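Local coordinates for rhamnonate dehydratase (Gibberella zeae PH-1, PDB 3FXG), which probably dehydrates L-rhamnonate to its 2-keto-3-deoxy acid, as a magnesium-dependent lyase of the enolase superfamily, at residues Ala312-Ala326 with Phe334-Leu347. Sequence-based numbering, arbitrary orientation.
Sequences AALAAAYDVPVVPHA and FQISQPNTPFQEYL
N340 ND2 joins A312 O in helix 305-316 (3.1 Å) to V320 O (3.1 Å), beyond the Schellman motif at D319. A chi1 of 62° sets CG between its own backbone N and carbonyl carbon, which turns the amide in against A316 CB. N340 O accepts V322 N in a nearly straight bond (2.9 Å). Beside it, in the close-packed, buried part, the F334 ring is met at its edge by A312 CB and V322 CG1, while L305, L308 and L309 also touch the ring. Q335 NE2 bridges V322 O, on an in-plane lone pair (2.9 Å), and F343 O; both acceptors lie near the amide plane and together fix its rotation. The looser margin is exposed P342, whose CG lies 4.0 Å from V323 CG2 and whose CD packs on P321 CB. Farther along, a water links P324 O to E345 N, and E345 OE1 accepts A326 N (2.9 Å) on the anti side but well out of the carboxylate plane; OE2 meets K185 and T169. Buried amides and a carboxylate thus take up main-chain groups of 320-326, a polar seam running up to H325, bonded to D298 and about 4 Å from the magnesium ion held by D222, E248 and E275.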
# COMPACT_ATOMS: atom_id res chain seq x y z
N ALA A 312 -14.57 2.32 -23.42
CA ALA A 312 -15.83 2.52 -22.72
C ALA A 312 -16.21 1.30 -21.89
O ALA A 312 -16.75 1.43 -20.79
CB ALA A 312 -16.96 2.85 -23.71
N ALA A 313 -15.93 0.11 -22.42
CA ALA A 313 -16.26 -1.13 -21.71
C ALA A 313 -15.47 -1.25 -20.40
O ALA A 313 -16.01 -1.70 -19.39
CB ALA A 313 -15.97 -2.33 -22.60
N LEU A 314 -14.20 -0.85 -20.43
CA LEU A 314 -13.37 -0.90 -19.23
C LEU A 314 -13.94 0.08 -18.20
O LEU A 314 -14.09 -0.24 -17.03
CB LEU A 314 -11.92 -0.54 -19.56
CG LEU A 314 -10.92 -0.55 -18.39
CD1 LEU A 314 -9.51 -0.73 -18.93
CD2 LEU A 314 -11.04 0.74 -17.60
N ALA A 315 -14.24 1.30 -18.66
CA ALA A 315 -14.79 2.32 -17.78
C ALA A 315 -16.13 1.84 -17.20
O ALA A 315 -16.45 2.11 -16.04
CB ALA A 315 -14.98 3.62 -18.55
N ALA A 316 -16.90 1.13 -18.02
CA ALA A 316 -18.21 0.62 -17.60
C ALA A 316 -18.13 -0.37 -16.44
O ALA A 316 -19.07 -0.48 -15.65
CB ALA A 316 -18.93 -0.02 -18.79
N ALA A 317 -17.03 -1.10 -16.35
CA ALA A 317 -16.85 -2.07 -15.27
C ALA A 317 -16.67 -1.35 -13.94
O ALA A 317 -16.78 -1.96 -12.87
CB ALA A 317 -15.64 -2.95 -15.55
N TYR A 318 -16.40 -0.05 -14.01
CA TYR A 318 -16.22 0.77 -12.81
C TYR A 318 -17.24 1.91 -12.78
O TYR A 318 -17.12 2.85 -12.00
CB TYR A 318 -14.79 1.32 -12.78
CG TYR A 318 -13.77 0.24 -12.52
CD1 TYR A 318 -13.53 -0.22 -11.23
CD2 TYR A 318 -13.10 -0.37 -13.58
CE1 TYR A 318 -12.63 -1.27 -10.99
CE2 TYR A 318 -12.20 -1.42 -13.35
CZ TYR A 318 -11.98 -1.86 -12.06
OH TYR A 318 -11.11 -2.91 -11.83
N ASP A 319 -18.25 1.80 -13.64
CA ASP A 319 -19.30 2.81 -13.74
C ASP A 319 -18.76 4.22 -13.93
O ASP A 319 -19.34 5.19 -13.45
CB ASP A 319 -20.20 2.76 -12.50
CG ASP A 319 -20.91 1.43 -12.35
OD1 ASP A 319 -21.44 0.94 -13.37
OD2 ASP A 319 -20.94 0.88 -11.23
N VAL A 320 -17.63 4.33 -14.63
CA VAL A 320 -17.04 5.63 -14.90
C VAL A 320 -17.62 6.09 -16.24
O VAL A 320 -17.47 5.42 -17.25
CB VAL A 320 -15.50 5.56 -15.02
CG1 VAL A 320 -14.96 6.89 -15.55
CG2 VAL A 320 -14.88 5.25 -13.67
N PRO A 321 -18.32 7.24 -16.24
CA PRO A 321 -18.89 7.71 -17.50
C PRO A 321 -17.85 8.15 -18.52
O PRO A 321 -16.78 8.65 -18.16
CB PRO A 321 -19.80 8.85 -17.07
CG PRO A 321 -19.12 9.38 -15.85
CD PRO A 321 -18.70 8.12 -15.13
N VAL A 322 -18.19 7.95 -19.79
CA VAL A 322 -17.33 8.35 -20.90
C VAL A 322 -18.10 9.41 -21.68
O VAL A 322 -19.19 9.13 -22.19
CB VAL A 322 -17.02 7.16 -21.85
CG1 VAL A 322 -16.16 7.63 -23.00
CG2 VAL A 322 -16.32 6.04 -21.09
N VAL A 323 -17.55 10.62 -21.74
CA VAL A 323 -18.18 11.72 -22.47
C VAL A 323 -17.09 12.24 -23.40
O VAL A 323 -16.30 13.10 -23.02
CB VAL A 323 -18.63 12.85 -21.51
CG1 VAL A 323 -19.27 13.98 -22.31
CG2 VAL A 323 -19.61 12.30 -20.48
N PRO A 324 -17.02 11.71 -24.63
CA PRO A 324 -16.01 12.13 -25.60
C PRO A 324 -15.95 13.62 -25.89
O PRO A 324 -16.92 14.36 -25.69
CB PRO A 324 -16.34 11.29 -26.83
CG PRO A 324 -17.79 10.98 -26.68
CD PRO A 324 -17.93 10.71 -25.21
N HIS A 325 -14.78 14.06 -26.35
CA HIS A 325 -14.54 15.45 -26.68
C HIS A 325 -15.09 15.80 -28.05
O HIS A 325 -14.60 15.29 -29.06
CB HIS A 325 -13.03 15.72 -26.62
CG HIS A 325 -12.61 17.02 -27.23
ND1 HIS A 325 -12.45 17.18 -28.59
CD2 HIS A 325 -12.32 18.22 -26.67
CE1 HIS A 325 -12.08 18.43 -28.85
NE2 HIS A 325 -12.00 19.08 -27.70
N ALA A 326 -16.10 16.66 -28.08
CA ALA A 326 -16.74 17.10 -29.33
C ALA A 326 -16.97 15.92 -30.26
O ALA A 326 -17.79 15.05 -29.97
CB ALA A 326 -15.87 18.16 -30.01
N PHE A 334 -21.76 6.98 -30.91
CA PHE A 334 -21.18 6.25 -29.80
C PHE A 334 -21.96 6.52 -28.51
O PHE A 334 -22.38 5.59 -27.82
CB PHE A 334 -19.72 6.65 -29.61
CG PHE A 334 -19.07 6.03 -28.42
CD1 PHE A 334 -18.76 4.67 -28.41
CD2 PHE A 334 -18.81 6.79 -27.28
CE1 PHE A 334 -18.19 4.09 -27.28
CE2 PHE A 334 -18.24 6.21 -26.15
CZ PHE A 334 -17.93 4.86 -26.16
N GLN A 335 -22.15 7.80 -28.19
CA GLN A 335 -22.86 8.19 -26.97
C GLN A 335 -24.27 7.64 -26.84
O GLN A 335 -24.72 7.33 -25.74
CB GLN A 335 -22.94 9.72 -26.85
CG GLN A 335 -21.64 10.40 -26.48
CD GLN A 335 -20.91 9.68 -25.35
OE1 GLN A 335 -20.32 8.63 -25.56
NE2 GLN A 335 -20.97 10.25 -24.15
N ILE A 336 -24.97 7.52 -27.96
CA ILE A 336 -26.34 7.04 -27.93
C ILE A 336 -26.45 5.52 -27.74
O ILE A 336 -27.52 5.01 -27.44
CB ILE A 336 -27.06 7.42 -29.26
CG1 ILE A 336 -28.57 7.45 -29.06
CG2 ILE A 336 -26.69 6.43 -30.35
CD1 ILE A 336 -29.04 8.60 -28.20
N SER A 337 -25.33 4.82 -27.87
CA SER A 337 -25.34 3.36 -27.80
C SER A 337 -24.76 2.61 -26.60
O SER A 337 -24.94 1.40 -26.49
CB SER A 337 -24.66 2.80 -29.05
OG SER A 337 -23.29 3.17 -29.06
N GLN A 338 -24.06 3.31 -25.71
CA GLN A 338 -23.45 2.63 -24.57
C GLN A 338 -24.17 2.81 -23.24
O GLN A 338 -25.00 3.71 -23.09
CB GLN A 338 -21.99 3.09 -24.44
CG GLN A 338 -21.18 2.95 -25.72
CD GLN A 338 -21.05 1.51 -26.20
OE1 GLN A 338 -21.53 1.15 -27.27
NE2 GLN A 338 -20.40 0.69 -25.39
N PRO A 339 -23.88 1.94 -22.27
CA PRO A 339 -24.54 2.05 -20.97
C PRO A 339 -23.97 3.16 -20.09
O PRO A 339 -24.66 3.67 -19.20
CB PRO A 339 -24.32 0.67 -20.35
CG PRO A 339 -23.00 0.26 -20.93
CD PRO A 339 -23.13 0.67 -22.37
N ASN A 340 -22.72 3.55 -20.34
CA ASN A 340 -22.06 4.58 -19.54
C ASN A 340 -21.64 5.84 -20.30
O ASN A 340 -20.55 6.37 -20.09
CB ASN A 340 -20.84 3.97 -18.84
CG ASN A 340 -19.80 3.46 -19.83
OD1 ASN A 340 -20.14 2.94 -20.89
ND2 ASN A 340 -18.53 3.60 -19.47
N THR A 341 -22.51 6.32 -21.18
CA THR A 341 -22.24 7.52 -21.98
C THR A 341 -23.48 8.40 -21.84
O THR A 341 -24.31 8.47 -22.75
CB THR A 341 -22.00 7.14 -23.45
OG1 THR A 341 -23.03 6.24 -23.90
CG2 THR A 341 -20.65 6.44 -23.60
N PRO A 342 -23.62 9.08 -20.68
CA PRO A 342 -24.71 9.96 -20.27
C PRO A 342 -25.09 11.19 -21.10
O PRO A 342 -26.27 11.54 -21.19
CB PRO A 342 -24.32 10.34 -18.85
CG PRO A 342 -22.84 10.42 -18.94
CD PRO A 342 -22.50 9.17 -19.73
N PHE A 343 -24.11 11.86 -21.68
CA PHE A 343 -24.41 13.04 -22.47
C PHE A 343 -23.30 13.37 -23.43
O PHE A 343 -22.31 12.63 -23.53
CB PHE A 343 -24.70 14.23 -21.54
CG PHE A 343 -23.73 14.36 -20.40
CD1 PHE A 343 -22.47 14.91 -20.59
CD2 PHE A 343 -24.08 13.91 -19.13
CE1 PHE A 343 -21.57 15.01 -19.53
CE2 PHE A 343 -23.19 14.01 -18.06
CZ PHE A 343 -21.92 14.56 -18.27
N GLN A 344 -23.45 14.48 -24.14
CA GLN A 344 -22.49 14.87 -25.15
C GLN A 344 -22.07 16.33 -25.09
O GLN A 344 -22.81 17.19 -24.63
CB GLN A 344 -23.10 14.58 -26.53
CG GLN A 344 -22.31 15.14 -27.68
CD GLN A 344 -21.33 14.15 -28.25
OE1 GLN A 344 -20.32 14.54 -28.84
NE2 GLN A 344 -21.63 12.87 -28.10
N GLU A 345 -20.86 16.59 -25.57
CA GLU A 345 -20.34 17.94 -25.60
C GLU A 345 -20.50 18.51 -27.01
O GLU A 345 -20.40 17.79 -28.00
CB GLU A 345 -18.85 17.97 -25.25
CG GLU A 345 -18.17 19.27 -25.66
CD GLU A 345 -16.67 19.29 -25.41
OE1 GLU A 345 -16.01 18.28 -25.70
OE2 GLU A 345 -16.16 20.33 -24.94
N TYR A 346 -20.77 19.81 -27.08
CA TYR A 346 -20.85 20.48 -28.36
C TYR A 346 -19.99 21.72 -28.20
O TYR A 346 -20.26 22.57 -27.35
CB TYR A 346 -22.27 20.90 -28.73
CG TYR A 346 -22.35 21.17 -30.22
CD1 TYR A 346 -22.45 20.11 -31.12
CD2 TYR A 346 -22.25 22.47 -30.72
CE1 TYR A 346 -22.44 20.33 -32.49
CE2 TYR A 346 -22.24 22.70 -32.10
CZ TYR A 346 -22.33 21.62 -32.98
OH TYR A 346 -22.32 21.82 -34.34
N LEU A 347 -18.93 21.79 -29.00
CA LEU A 347 -18.01 22.91 -28.95
C LEU A 347 -18.58 24.03 -29.81
O LEU A 347 -18.59 23.92 -31.03
CB LEU A 347 -16.64 22.46 -29.47
CG LEU A 347 -15.43 23.39 -29.32
CD1 LEU A 347 -14.17 22.63 -29.72
CD2 LEU A 347 -15.61 24.63 -30.17
O HOH W 1 -19.46 14.03 -25.74